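Local atomic coordinates of dTDP-4-dehydrorhamnose 3,5-epimerase (Elizabethkingia anophelis NUHP1, PDB entry 6C46), a protein that probably catalyses the epimerization at C3' and C5' of dTDP-4-dehydro-6-deoxyglucose on the pathway to dTDP-L-rhamnose, and binds calcium. Residues T14-C19 / S100-K105. Residues are numbered along the deposited sequence; the frame is centred on the assembly and turned at random.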
loop_
_atom_site.group_PDB
_atom_site.type_symbol
_atom_site.label_atom_id
_atom_site.label_comp_id
_atom_site.label_asym_id
_atom_site.label_seq_id
_atom_site.Cartn_x
_atom_site.Cartn_y
_atom_site.Cartn_z
ATOM N N THR A 14 -19.341 -0.012 -11.077
ATOM C CA THR A 14 -20.002 -1.237 -10.627
ATOM C C THR A 14 -21.489 -0.954 -10.441
ATOM O O THR A 14 -21.918 0.205 -10.544
ATOM C CB THR A 14 -19.408 -1.745 -9.301
ATOM O OG1 THR A 14 -19.847 -0.900 -8.237
ATOM C CG2 THR A 14 -17.889 -1.734 -9.360
ATOM N N PRO A 15 -22.309 -1.969 -10.160
ATOM C CA PRO A 15 -23.733 -1.701 -9.910
ATOM C C PRO A 15 -24.016 -0.922 -8.632
ATOM O O PRO A 15 -25.179 -0.579 -8.408
ATOM C CB PRO A 15 -24.353 -3.105 -9.838
ATOM C CG PRO A 15 -23.391 -4.007 -10.576
ATOM C CD PRO A 15 -22.037 -3.416 -10.294
ATOM N N LEU A 16 -23.031 -0.660 -7.765
ATOM C CA LEU A 16 -23.296 0.057 -6.521
ATOM C C LEU A 16 -22.807 1.500 -6.651
ATOM O O LEU A 16 -21.691 1.736 -7.118
ATOM C CB LEU A 16 -22.637 -0.638 -5.320
ATOM C CG LEU A 16 -22.971 -2.135 -5.158
ATOM C CD1 LEU A 16 -22.358 -2.682 -3.868
ATOM C CD2 LEU A 16 -24.469 -2.397 -5.173
ATOM N N LYS A 17 -23.645 2.456 -6.259
ATOM C CA LYS A 17 -23.274 3.859 -6.437
ATOM C C LYS A 17 -22.012 4.187 -5.659
ATOM O O LYS A 17 -21.920 3.875 -4.472
ATOM C CB LYS A 17 -24.396 4.777 -5.956
ATOM C CG LYS A 17 -24.154 6.263 -6.288
ATOM C CD LYS A 17 -25.316 7.146 -5.778
ATOM C CE LYS A 17 -25.358 7.191 -4.262
ATOM N NZ LYS A 17 -26.385 8.148 -3.775
ATOM N N ASP A 18 -21.074 4.875 -6.316
ATOM C CA ASP A 18 -19.814 5.375 -5.770
ATOM C C ASP A 18 -18.813 4.272 -5.507
ATOM O O ASP A 18 -17.741 4.546 -4.959
ATOM C CB ASP A 18 -19.983 6.154 -4.460
ATOM C CG ASP A 18 -20.949 7.335 -4.593
ATOM O OD1 ASP A 18 -20.770 8.137 -5.525
ATOM O OD2 ASP A 18 -21.877 7.456 -3.765
ATOM N N CYS A 19 -19.119 3.041 -5.865
ATOM C CA CYS A 19 -18.223 1.919 -5.630
ATOM C C CYS A 19 -17.538 1.577 -6.956
ATOM O O CYS A 19 -18.214 1.294 -7.951
ATOM C CB CYS A 19 -19.051 0.763 -5.050
ATOM S SG CYS A 19 -18.248 -0.810 -4.812
ATOM N N SER A 100 -29.552 5.869 -0.561
ATOM C CA SER A 100 -28.915 5.507 -1.818
ATOM C C SER A 100 -29.875 4.722 -2.699
ATOM O O SER A 100 -30.589 3.838 -2.221
ATOM C CB SER A 100 -27.660 4.660 -1.557
ATOM O OG SER A 100 -27.214 4.072 -2.760
ATOM N N GLU A 101 -29.861 5.016 -4.002
ATOM C CA GLU A 101 -30.660 4.214 -4.924
ATOM C C GLU A 101 -30.200 2.762 -4.977
ATOM O O GLU A 101 -30.955 1.916 -5.461
ATOM C CB GLU A 101 -30.612 4.809 -6.328
ATOM C CG GLU A 101 -29.194 4.869 -6.864
ATOM C CD GLU A 101 -29.033 5.899 -7.971
ATOM O OE1 GLU A 101 -29.303 5.552 -9.145
ATOM O OE2 GLU A 101 -28.653 7.055 -7.651
ATOM N N THR A 102 -28.989 2.440 -4.503
ATOM C CA THR A 102 -28.555 1.042 -4.464
ATOM C C THR A 102 -28.481 0.504 -3.035
ATOM O O THR A 102 -27.791 -0.493 -2.779
ATOM C CB THR A 102 -27.230 0.833 -5.217
ATOM O OG1 THR A 102 -26.197 1.708 -4.743
ATOM C CG2 THR A 102 -27.445 1.089 -6.724
ATOM N N PHE A 103 -29.217 1.127 -2.108
ATOM C CA PHE A 103 -29.331 0.607 -0.748
ATOM C C PHE A 103 -29.751 -0.854 -0.788
ATOM O O PHE A 103 -30.642 -1.233 -1.554
ATOM C CB PHE A 103 -30.351 1.401 0.076
ATOM C CG PHE A 103 -30.676 0.736 1.379
ATOM C CD1 PHE A 103 -29.767 0.780 2.430
ATOM C CD2 PHE A 103 -31.857 0.030 1.546
ATOM C CE1 PHE A 103 -30.039 0.139 3.631
ATOM C CE2 PHE A 103 -32.127 -0.610 2.727
ATOM C CZ PHE A 103 -31.216 -0.562 3.776
ATOM N N GLY A 104 -29.082 -1.676 0.009
ATOM C CA GLY A 104 -29.420 -3.080 0.135
ATOM C C GLY A 104 -28.885 -3.980 -0.952
ATOM O O GLY A 104 -29.118 -5.199 -0.887
ATOM N N LYS A 105 -28.179 -3.431 -1.944
ATOM C CA LYS A 105 -27.625 -4.201 -3.051
ATOM C C LYS A 105 -26.177 -4.566 -2.756
ATOM O O LYS A 105 -25.476 -3.858 -2.018
ATOM C CB LYS A 105 -27.679 -3.413 -4.370
ATOM C CG LYS A 105 -29.076 -2.971 -4.798
ATOM C CD LYS A 105 -29.996 -4.178 -4.915
ATOM C CE LYS A 105 -31.174 -3.918 -5.853
ATOM N NZ LYS A 105 -31.931 -2.704 -5.465
HETATM O O HOH W 1 -28.905 7.498 -4.812
#
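Two turn-rich loops meet at one end of the cupin-type beta-sandwich: residues 14-19 make the hairpin connection between strands 10-13 and 20-23, and residues 100-105 lead from strand 88-95 into strand 106-112. One direct hydrogen bond joins them. The backbone N of Lys17 donates to Thr102 OG1 over 3.1 Å, almost straight at 172°. Thr102 holds OG1 in the crowded position between its own N and carbonyl carbon (chi1 54°), which turns the methyl CG2 to within 3.3 Å of Pro15 O, so the two branches of the threonine meet the backbone on either side of Leu16. OG1 is also hydrogen-bonded to Asp95 OD2, and the same carboxylate oxygen binds Ser100 OG; Asp95, the last residue of strand 88-95, thus holds both hydroxyls. Each loop carries an ST turn. Thr14 OG1 accepts from Leu16 N and donates to Cys19 O, bracing the type II turn 16-19, while Ser100 OG accepts from Thr102 N within the type I turn 100-103. Leu16 crosses Lys105 obliquely, its CD2 3.5 Å from Lys105 CB, a tight fit for two carbons, and its side chain also touches Tyr107 of strand 106-112 and Phe125 of strand 125-131. Toward the start of the 100-105 segment, Lys17, with CG anti to its backbone N (chi1 -172°) and its chain bent at chi3, crosses Glu101 at about a right angle, CD lying 3.8 Å from Glu101 OE2. Their charged ends do not touch, Lys17 NZ staying 4.6 Å from Glu101 OE2; a water bridges them instead, accepting from Lys17 NZ at 2.8 Å and from Glu101 N while donating to Glu101 OE2.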